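PDB 4HUJ: pyrroline-5-carboxylate reductase catalytic N-terminal domain-containing protein from Sinorhizobium meliloti, which is of unknown function but probably acts as an oxidoreductase that binds a dinucleotide cofactor such as NAD(P) in a Rossmann-type domain. Local coordinates for residues A[82-87]-A[106-111]; A[141-146]-A[176-181]; A[168-173]-A[194-199]. All blocks are in the same frame, centred on the assembly; numbering follows the deposited sequence.

Contact 1: residues A[82-87]-A[106-111]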
ATOM      1  N   ALA A  82       2.125  -1.122  13.196  1.00 18.61           N
ATOM      2  CA  ALA A  82       1.364   0.098  12.908  1.00 17.90           C
ATOM      3  C   ALA A  82      -0.129  -0.134  12.685  1.00 17.31           C
ATOM      4  O   ALA A  82      -0.562  -1.251  12.379  1.00 17.04           O
ATOM      5  CB  ALA A  82       1.971   0.840  11.718  1.00 17.85           C
ATOM      6  N   ASP A  83      -0.911   0.932  12.846  1.00 16.78           N
ATOM      7  CA  ASP A  83      -2.359   0.875  12.656  1.00 16.39           C
ATOM      8  C   ASP A  83      -2.691   0.469  11.232  1.00 15.69           C
ATOM      9  O   ASP A  83      -3.614  -0.318  10.999  1.00 15.50           O
ATOM     10  CB  ASP A  83      -2.999   2.236  12.942  1.00 16.53           C
ATOM     11  CG  ASP A  83      -2.898   2.643  14.404  1.00 17.91           C
ATOM     12  OD1 ASP A  83      -2.779   1.753  15.273  1.00 19.31           O
ATOM     13  OD2 ASP A  83      -2.956   3.860  14.672  1.00 18.92           O
ATOM     14  N   VAL A  84      -1.931   1.029  10.289  1.00 14.89           N
ATOM     15  CA  VAL A  84      -2.121   0.778   8.864  1.00 14.16           C
ATOM     16  C   VAL A  84      -0.777   0.368   8.266  1.00 13.80           C
ATOM     17  O   VAL A  84       0.190   1.147   8.286  1.00 13.64           O
ATOM     18  CB  VAL A  84      -2.690   2.016   8.137  1.00 14.27           C
ATOM     19  CG1 VAL A  84      -2.841   1.750   6.645  1.00 14.07           C
ATOM     20  CG2 VAL A  84      -4.042   2.413   8.730  1.00 14.20           C
ATOM     21  N   VAL A  85      -0.729  -0.854   7.747  1.00 13.41           N
ATOM     22  CA  VAL A  85       0.509  -1.437   7.236  1.00 13.54           C
ATOM     23  C   VAL A  85       0.349  -1.649   5.738  1.00 13.36           C
ATOM     24  O   VAL A  85      -0.493  -2.434   5.306  1.00 13.64           O
ATOM     25  CB  VAL A  85       0.861  -2.763   7.958  1.00 13.66           C
ATOM     26  CG1 VAL A  85       2.100  -3.427   7.337  1.00 14.38           C
ATOM     27  CG2 VAL A  85       1.101  -2.520   9.451  1.00 14.53           C
ATOM     28  N   ILE A  86       1.164  -0.939   4.963  1.00 13.05           N
ATOM     29  CA  ILE A  86       1.070  -0.955   3.504  1.00 13.13           C
ATOM     30  C   ILE A  86       2.123  -1.899   2.957  1.00 13.11           C
ATOM     31  O   ILE A  86       3.320  -1.648   3.093  1.00 13.43           O
ATOM     32  CB  ILE A  86       1.266   0.456   2.900  1.00 13.32           C
ATOM     33  CG1 ILE A  86       0.240   1.435   3.490  1.00 13.36           C
ATOM     34  CG2 ILE A  86       1.134   0.397   1.370  1.00 14.22           C
ATOM     35  CD1 ILE A  86       0.516   2.896   3.163  1.00 14.67           C
ATOM     36  N   LEU A  87       1.667  -2.986   2.343  1.00 13.38           N
ATOM     37  CA  LEU A  87       2.573  -3.990   1.794  1.00 13.48           C
ATOM     38  C   LEU A  87       2.924  -3.632   0.358  1.00 14.13           C
ATOM     39  O   LEU A  87       2.194  -3.966  -0.583  1.00 13.84           O
ATOM     40  CB  LEU A  87       1.955  -5.391   1.882  1.00 13.94           C
ATOM     41  CG  LEU A  87       1.685  -5.942   3.287  1.00 13.86           C
ATOM     42  CD1 LEU A  87       0.920  -7.250   3.187  1.00 15.28           C
ATOM     43  CD2 LEU A  87       2.977  -6.144   4.088  1.00 16.07           C
ATOM     44  N   GLY A 106      -7.138  -5.443  15.128  1.00 23.62           N
ATOM     45  CA  GLY A 106      -7.150  -3.987  15.239  1.00 22.06           C
ATOM     46  C   GLY A 106      -6.317  -3.259  14.198  1.00 20.82           C
ATOM     47  O   GLY A 106      -6.247  -2.025  14.196  1.00 21.13           O
ATOM     48  N   GLN A 107      -5.678  -4.016  13.312  1.00 19.46           N
ATOM     49  CA  GLN A 107      -4.823  -3.421  12.290  1.00 17.82           C
ATOM     50  C   GLN A 107      -5.449  -3.519  10.908  1.00 16.94           C
ATOM     51  O   GLN A 107      -6.251  -4.416  10.637  1.00 17.07           O
ATOM     52  CB  GLN A 107      -3.445  -4.089  12.270  1.00 17.88           C
ATOM     53  CG  GLN A 107      -2.660  -3.961  13.563  1.00 17.27           C
ATOM     54  CD  GLN A 107      -1.299  -4.620  13.468  1.00 17.10           C
ATOM     55  OE1 GLN A 107      -0.358  -4.052  12.908  1.00 18.62           O
ATOM     56  NE2 GLN A 107      -1.187  -5.819  14.015  1.00 15.72           N
ATOM     57  N   ILE A 108      -5.072  -2.575  10.051  1.00 15.60           N
ATOM     58  CA  ILE A 108      -5.432  -2.599   8.640  1.00 14.60           C
ATOM     59  C   ILE A 108      -4.174  -2.931   7.858  1.00 13.87           C
ATOM     60  O   ILE A 108      -3.124  -2.323   8.078  1.00 13.65           O
ATOM     61  CB  ILE A 108      -5.998  -1.238   8.174  1.00 14.36           C
ATOM     62  CG1 ILE A 108      -7.363  -0.985   8.817  1.00 14.63           C
ATOM     63  CG2 ILE A 108      -6.109  -1.172   6.636  1.00 14.79           C
ATOM     64  CD1 ILE A 108      -7.854   0.444   8.664  1.00 13.88           C
ATOM     65  N   VAL A 109      -4.292  -3.900   6.952  1.00 13.24           N
ATOM     66  CA  VAL A 109      -3.216  -4.234   6.029  1.00 12.73           C
ATOM     67  C   VAL A 109      -3.649  -3.799   4.634  1.00 12.37           C
ATOM     68  O   VAL A 109      -4.729  -4.161   4.182  1.00 12.34           O
ATOM     69  CB  VAL A 109      -2.887  -5.749   6.071  1.00 12.65           C
ATOM     70  CG1 VAL A 109      -1.978  -6.160   4.907  1.00 13.60           C
ATOM     71  CG2 VAL A 109      -2.235  -6.097   7.397  1.00 13.32           C
ATOM     72  N   VAL A 110      -2.817  -2.992   3.982  1.00 11.74           N
ATOM     73  CA  VAL A 110      -3.087  -2.549   2.616  1.00 11.48           C
ATOM     74  C   VAL A 110      -2.241  -3.381   1.654  1.00 11.69           C
ATOM     75  O   VAL A 110      -1.016  -3.295   1.673  1.00 12.51           O
ATOM     76  CB  VAL A 110      -2.796  -1.045   2.447  1.00 11.71           C
ATOM     77  CG1 VAL A 110      -3.070  -0.595   1.010  1.00 10.71           C
ATOM     78  CG2 VAL A 110      -3.649  -0.237   3.419  1.00 11.36           C
ATOM     79  N   ASP A 111      -2.897  -4.203   0.836  1.00 11.67           N
ATOM     80  CA  ASP A 111      -2.192  -5.003  -0.171  1.00 11.22           C
ATOM     81  C   ASP A 111      -1.962  -4.168  -1.431  1.00 10.93           C
ATOM     82  O   ASP A 111      -2.893  -3.917  -2.196  1.00 11.27           O
ATOM     83  CB  ASP A 111      -2.983  -6.278  -0.486  1.00 11.45           C
ATOM     84  CG  ASP A 111      -2.298  -7.165  -1.521  1.00 12.19           C
ATOM     85  OD1 ASP A 111      -1.094  -6.969  -1.810  1.00 12.41           O
ATOM     86  OD2 ASP A 111      -2.965  -8.075  -2.046  1.00 12.58           O
TER
HETATM   87  O   HOH W   1      -6.089   0.211  12.206  1.00 23.97           O
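Leu87 and Val109 meet obliquely on one face of a parallel strand pair, the CD1 branch of Leu87 reaching CG1 of Val109 at 3.5 Å. Val85 shares this face. The other face carries Val84 and Ile86 from one strand beside Ile108 and Val110 from the other. Val84 and Ile108 stand side by side and point the same way, as do Ile86 and Val110, whose flanks meet between CG1 of Ile86 and CB of Val110 at 4.1 Å. The diagonal is filled by methyls: Val84 CG1 comes to 3.9 Å from Val110 CG2. In Val84, CG1 lies anti to the backbone N (chi1 178°), which carries that methyl forward along the strand to Val110 and leaves CG2 beside CB of Ile108.

Between the two layers of side chains the backbones are bonded in parallel register. Ile108 N donates to Asp83 O and Val85 N to Ile108 O, both at 2.8 Å, followed by Val110 N to Val85 O at 2.7 Å and Leu87 N to Val110 O. The hydrogens point well at their acceptors, although the third donor is tilted 26° from the carbonyl plane of Val85. At the entrance to the pair a water donates to both Asp83 O and Gly106 O, so Asp83 O receives a second hydrogen besides that of Ile108 N.

The strands belong to a beta-alpha-beta unit whose helix 94-98 lies against Leu87, while Ile108 and Val110 pack on helix 176-188; Asp111 turns its carboxylate to Ser113 and Thr132. With branched aliphatic side chains on both faces and the peptide groups bonded between them, the pair has the chemistry of a buried central sheet, where solvent bridges the backbones just before the strands begin.

Contact 2: residues A[141-146]-A[176-181]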
ATOM      1  N   GLY A 141      -7.150 -11.780  11.260  1.00 22.09           N
ATOM      2  CA  GLY A 141      -7.415 -10.730  12.226  1.00 21.23           C
ATOM      3  C   GLY A 141      -7.311  -9.338  11.631  1.00 20.39           C
ATOM      4  O   GLY A 141      -7.947  -8.411  12.122  1.00 21.01           O
ATOM      5  N   ALA A 142      -6.509  -9.187  10.574  1.00 19.58           N
ATOM      6  CA  ALA A 142      -6.351  -7.891   9.914  1.00 18.36           C
ATOM      7  C   ALA A 142      -7.535  -7.594   9.007  1.00 17.61           C
ATOM      8  O   ALA A 142      -8.121  -8.506   8.418  1.00 18.07           O
ATOM      9  CB  ALA A 142      -5.059  -7.852   9.106  1.00 18.70           C
ATOM     10  N   LYS A 143      -7.894  -6.318   8.911  1.00 16.53           N
ATOM     11  CA  LYS A 143      -8.831  -5.866   7.890  1.00 15.42           C
ATOM     12  C   LYS A 143      -7.992  -5.442   6.680  1.00 14.64           C
ATOM     13  O   LYS A 143      -7.162  -4.540   6.782  1.00 14.44           O
ATOM     14  CB  LYS A 143      -9.698  -4.719   8.410  1.00 15.98           C
ATOM     15  CG  LYS A 143     -10.766  -5.163   9.418  1.00 16.92           C
ATOM     16  CD  LYS A 143     -11.528  -3.977  10.004  1.00 20.42           C
ATOM     17  CE  LYS A 143     -12.503  -4.456  11.068  1.00 23.18           C
ATOM     18  NZ  LYS A 143     -13.171  -3.336  11.806  1.00 24.53           N
ATOM     19  N   VAL A 144      -8.188  -6.124   5.554  1.00 13.71           N
ATOM     20  CA  VAL A 144      -7.359  -5.904   4.364  1.00 12.80           C
ATOM     21  C   VAL A 144      -8.048  -4.985   3.360  1.00 12.06           C
ATOM     22  O   VAL A 144      -9.233  -5.145   3.070  1.00 12.49           O
ATOM     23  CB  VAL A 144      -6.957  -7.245   3.688  1.00 13.02           C
ATOM     24  CG1 VAL A 144      -6.187  -7.009   2.375  1.00 13.06           C
ATOM     25  CG2 VAL A 144      -6.114  -8.087   4.649  1.00 13.71           C
ATOM     26  N   VAL A 145      -7.294  -4.007   2.860  1.00 10.83           N
ATOM     27  CA  VAL A 145      -7.753  -3.121   1.786  1.00 10.15           C
ATOM     28  C   VAL A 145      -6.790  -3.300   0.617  1.00  9.52           C
ATOM     29  O   VAL A 145      -5.580  -3.314   0.820  1.00  9.46           O
ATOM     30  CB  VAL A 145      -7.759  -1.641   2.238  1.00 10.20           C
ATOM     31  CG1 VAL A 145      -8.120  -0.698   1.079  1.00 10.98           C
ATOM     32  CG2 VAL A 145      -8.716  -1.437   3.400  1.00  9.66           C
ATOM     33  N   LYS A 146      -7.328  -3.435  -0.596  1.00  9.11           N
ATOM     34  CA  LYS A 146      -6.507  -3.501  -1.809  1.00  9.16           C
ATOM     35  C   LYS A 146      -6.386  -2.087  -2.372  1.00  9.18           C
ATOM     36  O   LYS A 146      -7.385  -1.481  -2.752  1.00  9.53           O
ATOM     37  CB  LYS A 146      -7.158  -4.439  -2.840  1.00  9.01           C
ATOM     38  CG  LYS A 146      -6.304  -4.706  -4.086  1.00  8.72           C
ATOM     39  CD  LYS A 146      -7.048  -5.595  -5.072  1.00  9.57           C
ATOM     40  CE  LYS A 146      -6.192  -5.901  -6.298  1.00 10.86           C
ATOM     41  NZ  LYS A 146      -5.061  -6.803  -5.922  1.00 10.62           N
ATOM     42  N   SER A 176     -16.012  -2.043   5.196  1.00 17.66           N
ATOM     43  CA  SER A 176     -16.280  -0.649   4.819  1.00 18.07           C
ATOM     44  C   SER A 176     -15.531   0.370   5.681  1.00 17.70           C
ATOM     45  O   SER A 176     -15.114   1.408   5.180  1.00 17.96           O
ATOM     46  CB  SER A 176     -17.782  -0.343   4.811  1.00 18.52           C
ATOM     47  OG  SER A 176     -18.361  -0.632   6.068  1.00 20.83           O
ATOM     48  N   ASP A 177     -15.348   0.070   6.965  1.00 17.69           N
ATOM     49  CA  ASP A 177     -14.653   0.991   7.857  1.00 17.66           C
ATOM     50  C   ASP A 177     -13.161   1.073   7.536  1.00 16.77           C
ATOM     51  O   ASP A 177     -12.575   2.151   7.565  1.00 16.41           O
ATOM     52  CB  ASP A 177     -14.899   0.646   9.332  1.00 18.59           C
ATOM     53  CG  ASP A 177     -14.391  -0.736   9.715  1.00 20.87           C
ATOM     54  OD1 ASP A 177     -14.396  -1.661   8.876  1.00 22.76           O
ATOM     55  OD2 ASP A 177     -13.989  -0.901  10.882  1.00 26.02           O
ATOM     56  N   ALA A 178     -12.559  -0.063   7.199  1.00 16.13           N
ATOM     57  CA  ALA A 178     -11.158  -0.073   6.783  1.00 15.56           C
ATOM     58  C   ALA A 178     -10.999   0.659   5.442  1.00 14.90           C
ATOM     59  O   ALA A 178     -10.082   1.465   5.276  1.00 14.85           O
ATOM     60  CB  ALA A 178     -10.636  -1.493   6.700  1.00 15.65           C
ATOM     61  N   ASN A 179     -11.892   0.382   4.493  1.00 14.58           N
ATOM     62  CA  ASN A 179     -11.886   1.092   3.211  1.00 14.44           C
ATOM     63  C   ASN A 179     -11.941   2.605   3.412  1.00 14.94           C
ATOM     64  O   ASN A 179     -11.182   3.348   2.796  1.00 14.76           O
ATOM     65  CB  ASN A 179     -13.065   0.659   2.340  1.00 13.92           C
ATOM     66  CG  ASN A 179     -12.891  -0.735   1.752  1.00 13.68           C
ATOM     67  OD1 ASN A 179     -12.100  -1.543   2.235  1.00 12.69           O
ATOM     68  ND2 ASN A 179     -13.644  -1.019   0.700  1.00 13.88           N
ATOM     69  N   ARG A 180     -12.834   3.051   4.292  1.00 15.65           N
ATOM     70  CA  ARG A 180     -12.962   4.477   4.597  1.00 16.12           C
ATOM     71  C   ARG A 180     -11.647   5.068   5.087  1.00 16.02           C
ATOM     72  O   ARG A 180     -11.239   6.134   4.625  1.00 15.85           O
ATOM     73  CB  ARG A 180     -14.060   4.717   5.635  1.00 16.90           C
ATOM     74  CG  ARG A 180     -14.316   6.196   5.944  1.00 19.49           C
ATOM     75  CD  ARG A 180     -15.317   6.372   7.091  1.00 25.27           C
ATOM     76  NE  ARG A 180     -16.503   5.528   6.901  1.00 29.81           N
ATOM     77  CZ  ARG A 180     -16.862   4.525   7.703  1.00 31.07           C
ATOM     78  NH1 ARG A 180     -16.148   4.229   8.783  1.00 33.00           N
ATOM     79  NH2 ARG A 180     -17.950   3.820   7.428  1.00 32.65           N
ATOM     80  N   GLN A 181     -10.993   4.364   6.013  1.00 16.25           N
ATOM     81  CA  GLN A 181      -9.747   4.829   6.620  1.00 16.43           C
ATOM     82  C   GLN A 181      -8.650   4.946   5.577  1.00 15.68           C
ATOM     83  O   GLN A 181      -7.882   5.908   5.577  1.00 15.47           O
ATOM     84  CB  GLN A 181      -9.304   3.904   7.756  1.00 16.92           C
ATOM     85  CG  GLN A 181     -10.178   3.987   9.002  1.00 19.86           C
ATOM     86  CD  GLN A 181      -9.605   3.206  10.167  1.00 22.75           C
ATOM     87  OE1 GLN A 181      -8.500   3.489  10.640  1.00 25.25           O
ATOM     88  NE2 GLN A 181     -10.355   2.219  10.643  1.00 25.04           N
TER
HETATM   89  O   HOH W   2     -11.533  -3.792   3.920  1.00 13.73           O
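A chi1 of -73° sets CG of Lys143 anti to its own carbonyl carbon, and from there the chain runs fully extended to put NZ beside the carboxylate of Asp177. In Asp177, CG is tucked between the backbone N and the carbonyl carbon (chi1 62°), which swings the acid back toward the strand although its CB does not face it. The two side chains cross at about a right angle. NZ donates to OD2 at 2.7 Å, on the syn lone pair, and the salt bridge is one-sided, since OD1 stays 3.6 Å from NZ. The aliphatic part of the lysine also takes part: CD passes 3.9 Å from Asp177 OD1, and CB rests 3.8 Å from CB of Ala178.

Ala178 is the small residue at the centre of the contact. Its methyl points at the strand and is met by Lys143 and also by CG2 of Val145, again at 3.8 Å. The same valine methyl lies 3.6 Å from OD1 of Asn179. A water lies within bonding distance of that oxygen and, at 2.8 Å, of Val144 O, though other acceptors compete for its protons, while ND2 of Asn179 reaches Gly173 O. The asparagine thus ties the first turn of its helix to Gly173, shortly before it in the chain, and perhaps through the water to the strand.

Apolar contact lies in the middle, with the ion pair on one flank and the water on the other. Helix 176-181 runs across strand 143-146 at 52° with the axes 8.0 Å apart, and Ala178 also touches Ile108 of the next strand. This is the layered packing of an alpha/beta sheet, in which the start of helix 176-188 lies over the parallel strands 108-111 and 143-147.

Contact 3: residues A[168-173]-A[194-199]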
ATOM      1  N   VAL A 168      -6.326   9.546  -9.683  1.00 13.33           N
ATOM      2  CA  VAL A 168      -7.243   8.577  -9.096  1.00 12.42           C
ATOM      3  C   VAL A 168      -6.513   7.341  -8.588  1.00 12.04           C
ATOM      4  O   VAL A 168      -5.701   6.744  -9.308  1.00 11.52           O
ATOM      5  CB  VAL A 168      -8.341   8.147 -10.105  1.00 12.34           C
ATOM      6  CG1 VAL A 168      -9.172   6.973  -9.565  1.00 12.04           C
ATOM      7  CG2 VAL A 168      -9.239   9.331 -10.434  1.00 12.51           C
ATOM      8  N   LEU A 169      -6.821   6.976  -7.346  1.00 11.22           N
ATOM      9  CA  LEU A 169      -6.412   5.690  -6.786  1.00 11.25           C
ATOM     10  C   LEU A 169      -7.651   4.884  -6.438  1.00 10.81           C
ATOM     11  O   LEU A 169      -8.407   5.240  -5.527  1.00 11.03           O
ATOM     12  CB  LEU A 169      -5.525   5.870  -5.547  1.00 11.41           C
ATOM     13  CG  LEU A 169      -4.046   6.180  -5.797  1.00 11.73           C
ATOM     14  CD1 LEU A 169      -3.331   6.466  -4.484  1.00 12.30           C
ATOM     15  CD2 LEU A 169      -3.348   5.044  -6.544  1.00 13.89           C
ATOM     16  N   PHE A 170      -7.872   3.805  -7.180  1.00 10.48           N
ATOM     17  CA  PHE A 170      -8.926   2.852  -6.841  1.00 10.40           C
ATOM     18  C   PHE A 170      -8.555   2.039  -5.597  1.00 10.41           C
ATOM     19  O   PHE A 170      -7.384   1.738  -5.357  1.00 11.34           O
ATOM     20  CB  PHE A 170      -9.221   1.921  -8.027  1.00 10.27           C
ATOM     21  CG  PHE A 170      -9.772   2.633  -9.228  1.00 10.36           C
ATOM     22  CD1 PHE A 170     -11.095   3.075  -9.243  1.00 10.60           C
ATOM     23  CD2 PHE A 170      -8.965   2.886 -10.339  1.00 11.56           C
ATOM     24  CE1 PHE A 170     -11.614   3.748 -10.352  1.00 11.44           C
ATOM     25  CE2 PHE A 170      -9.472   3.560 -11.460  1.00 11.89           C
ATOM     26  CZ  PHE A 170     -10.801   3.986 -11.468  1.00 12.34           C
ATOM     27  N   LEU A 171      -9.559   1.710  -4.789  1.00 10.12           N
ATOM     28  CA  LEU A 171      -9.363   0.813  -3.645  1.00 10.03           C
ATOM     29  C   LEU A 171     -10.568  -0.098  -3.500  1.00  9.76           C
ATOM     30  O   LEU A 171     -11.618   0.154  -4.087  1.00  9.90           O
ATOM     31  CB  LEU A 171      -9.115   1.589  -2.342  1.00 10.01           C
ATOM     32  CG  LEU A 171     -10.304   2.342  -1.727  1.00  9.99           C
ATOM     33  CD1 LEU A 171     -10.187   2.374  -0.217  1.00 13.29           C
ATOM     34  CD2 LEU A 171     -10.402   3.761  -2.291  1.00 12.47           C
ATOM     35  N   SER A 172     -10.403  -1.168  -2.729  1.00  9.78           N
ATOM     36  CA  SER A 172     -11.474  -2.121  -2.503  1.00  9.84           C
ATOM     37  C   SER A 172     -11.144  -2.944  -1.267  1.00 10.33           C
ATOM     38  O   SER A 172     -10.019  -2.904  -0.764  1.00 10.12           O
ATOM     39  CB  SER A 172     -11.672  -3.035  -3.717  1.00 10.02           C
ATOM     40  OG  SER A 172     -10.449  -3.626  -4.126  1.00  9.80           O
ATOM     41  N   GLY A 173     -12.125  -3.684  -0.779  1.00 10.86           N
ATOM     42  CA  GLY A 173     -11.956  -4.428   0.464  1.00 11.82           C
ATOM     43  C   GLY A 173     -13.297  -4.773   1.079  1.00 12.78           C
ATOM     44  O   GLY A 173     -14.309  -4.116   0.806  1.00 12.69           O
ATOM     45  N   VAL A 194     -11.289   6.176  -5.134  1.00 12.81           N
ATOM     46  CA  VAL A 194     -12.543   5.622  -5.633  1.00 12.79           C
ATOM     47  C   VAL A 194     -12.673   4.211  -5.081  1.00 12.65           C
ATOM     48  O   VAL A 194     -11.937   3.310  -5.486  1.00 12.54           O
ATOM     49  CB  VAL A 194     -12.640   5.612  -7.181  1.00 12.83           C
ATOM     50  CG1 VAL A 194     -13.963   4.986  -7.619  1.00 13.11           C
ATOM     51  CG2 VAL A 194     -12.518   7.035  -7.755  1.00 13.25           C
ATOM     52  N   ASP A 195     -13.609   4.038  -4.151  1.00 12.57           N
ATOM     53  CA  ASP A 195     -13.860   2.751  -3.508  1.00 12.71           C
ATOM     54  C   ASP A 195     -14.805   1.900  -4.361  1.00 12.25           C
ATOM     55  O   ASP A 195     -16.003   2.198  -4.466  1.00 12.55           O
ATOM     56  CB  ASP A 195     -14.439   2.993  -2.107  1.00 13.05           C
ATOM     57  CG  ASP A 195     -14.662   1.715  -1.316  1.00 14.30           C
ATOM     58  OD1 ASP A 195     -14.515   0.598  -1.861  1.00 15.06           O
ATOM     59  OD2 ASP A 195     -15.005   1.835  -0.122  1.00 15.37           O
ATOM     60  N   LEU A 196     -14.257   0.844  -4.955  1.00 11.58           N
ATOM     61  CA  LEU A 196     -14.992  -0.024  -5.877  1.00 11.24           C
ATOM     62  C   LEU A 196     -15.886  -1.032  -5.173  1.00 11.39           C
ATOM     63  O   LEU A 196     -16.691  -1.702  -5.821  1.00 12.06           O
ATOM     64  CB  LEU A 196     -14.020  -0.777  -6.790  1.00 11.34           C
ATOM     65  CG  LEU A 196     -13.145   0.069  -7.723  1.00 10.49           C
ATOM     66  CD1 LEU A 196     -12.027  -0.782  -8.314  1.00  9.99           C
ATOM     67  CD2 LEU A 196     -13.968   0.728  -8.830  1.00 10.76           C
ATOM     68  N   GLY A 197     -15.734  -1.146  -3.858  1.00 11.33           N
ATOM     69  CA  GLY A 197     -16.507  -2.098  -3.071  1.00 11.37           C
ATOM     70  C   GLY A 197     -15.675  -3.267  -2.562  1.00 11.25           C
ATOM     71  O   GLY A 197     -14.514  -3.095  -2.199  1.00 11.18           O
ATOM     72  N   THR A 198     -16.279  -4.454  -2.538  1.00 11.51           N
ATOM     73  CA  THR A 198     -15.631  -5.662  -2.011  1.00 12.02           C
ATOM     74  C   THR A 198     -14.484  -6.172  -2.874  1.00 11.60           C
ATOM     75  O   THR A 198     -14.340  -5.786  -4.030  1.00 11.13           O
ATOM     76  CB  THR A 198     -16.627  -6.834  -1.844  1.00 12.18           C
ATOM     77  OG1 THR A 198     -17.147  -7.220  -3.126  1.00 12.51           O
ATOM     78  CG2 THR A 198     -17.753  -6.452  -0.911  1.00 13.74           C
ATOM     79  N   LEU A 199     -13.671  -7.066  -2.310  1.00 11.43           N
ATOM     80  CA  LEU A 199     -12.627  -7.710  -3.110  1.00 11.71           C
ATOM     81  C   LEU A 199     -13.215  -8.515  -4.267  1.00 12.16           C
ATOM     82  O   LEU A 199     -12.619  -8.567  -5.346  1.00 12.20           O
ATOM     83  CB  LEU A 199     -11.732  -8.606  -2.245  1.00 11.59           C
ATOM     84  CG  LEU A 199     -10.915  -7.931  -1.143  1.00 11.74           C
ATOM     85  CD1 LEU A 199     -10.069  -8.973  -0.417  1.00 11.01           C
ATOM     86  CD2 LEU A 199     -10.042  -6.795  -1.690  1.00 11.85           C
TER
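Gly173 N donates to Gly197 O at 2.8 Å, in the carbonyl plane, and this bond holds the turn after strand 192-195 against its neighbour. Before it the pairing is regular and parallel: Val194 N bonds to Leu169 O, Leu171 N to Val194 O, and Leu196 N to Leu171 O at 2.9 Å. The first two donors stand above the planes of their carbonyls, whereas the third approaches almost head-on. An Asx turn then bends the chain, with Asp195 OD1 accepting from Gly197 N at 2.9 Å from above the carboxylate plane.

Phe170 holds the apolar side together. Its ring has CG1 of Val168 over the centre of one face, 3.8 Å above the plane. CB of Val194 approaches CD1 obliquely at 3.6 Å, and Leu196 reaches the same ring atom with CD2 at 3.7 Å, its CD1 lying against CB of Phe170. With an alanine in place of Leu196 both branches would be lost, and a gap would probably open beside Phe170 that sets its ring freer to turn.

On the other side a chi1 of 71° places CG of Leu171 between the backbone N and the carbonyl carbon, which brings its CD2 to 3.6 Å from Val194 O. Further along, Leu199 CD2 rests on CA of Gly173.

The hydroxyl of Thr198, as N-cap, accepts from Ala201 N at the start of helix 199-206, whose Ser202 and Gln206 bond to Ser172 OG. Helix 176-188 links the two strands as a beta-alpha-beta crossover and packs on Leu171, while strand 166-173 pairs along its other edge with the antiparallel strand 143-147.

How the contacts relate
One mixed sheet carries all three contacts. Contacts 1 and 2 are buried, whereas contact 3 is partly buried, with Asp195 and Thr198 exposed. Contact 1 is almost wholly apolar between its side chains; contact 3 adds turn and capping bonds. Contact 2 is the helix-to-strand layer, and combines an apolar middle with a charge pair. It touches both others: strand 143-147 bonds to strand 108-111 through Asp111 N and Val145 O, and to strand 166-173 through Lys146 N and Ser172 O, where the sheet changes from parallel to antiparallel. Helix 176-188 covers strand 108-111 of contact 1 and connects the strands of contact 3. Contacts 1 and 3 do not touch, their centres about 16 Å apart.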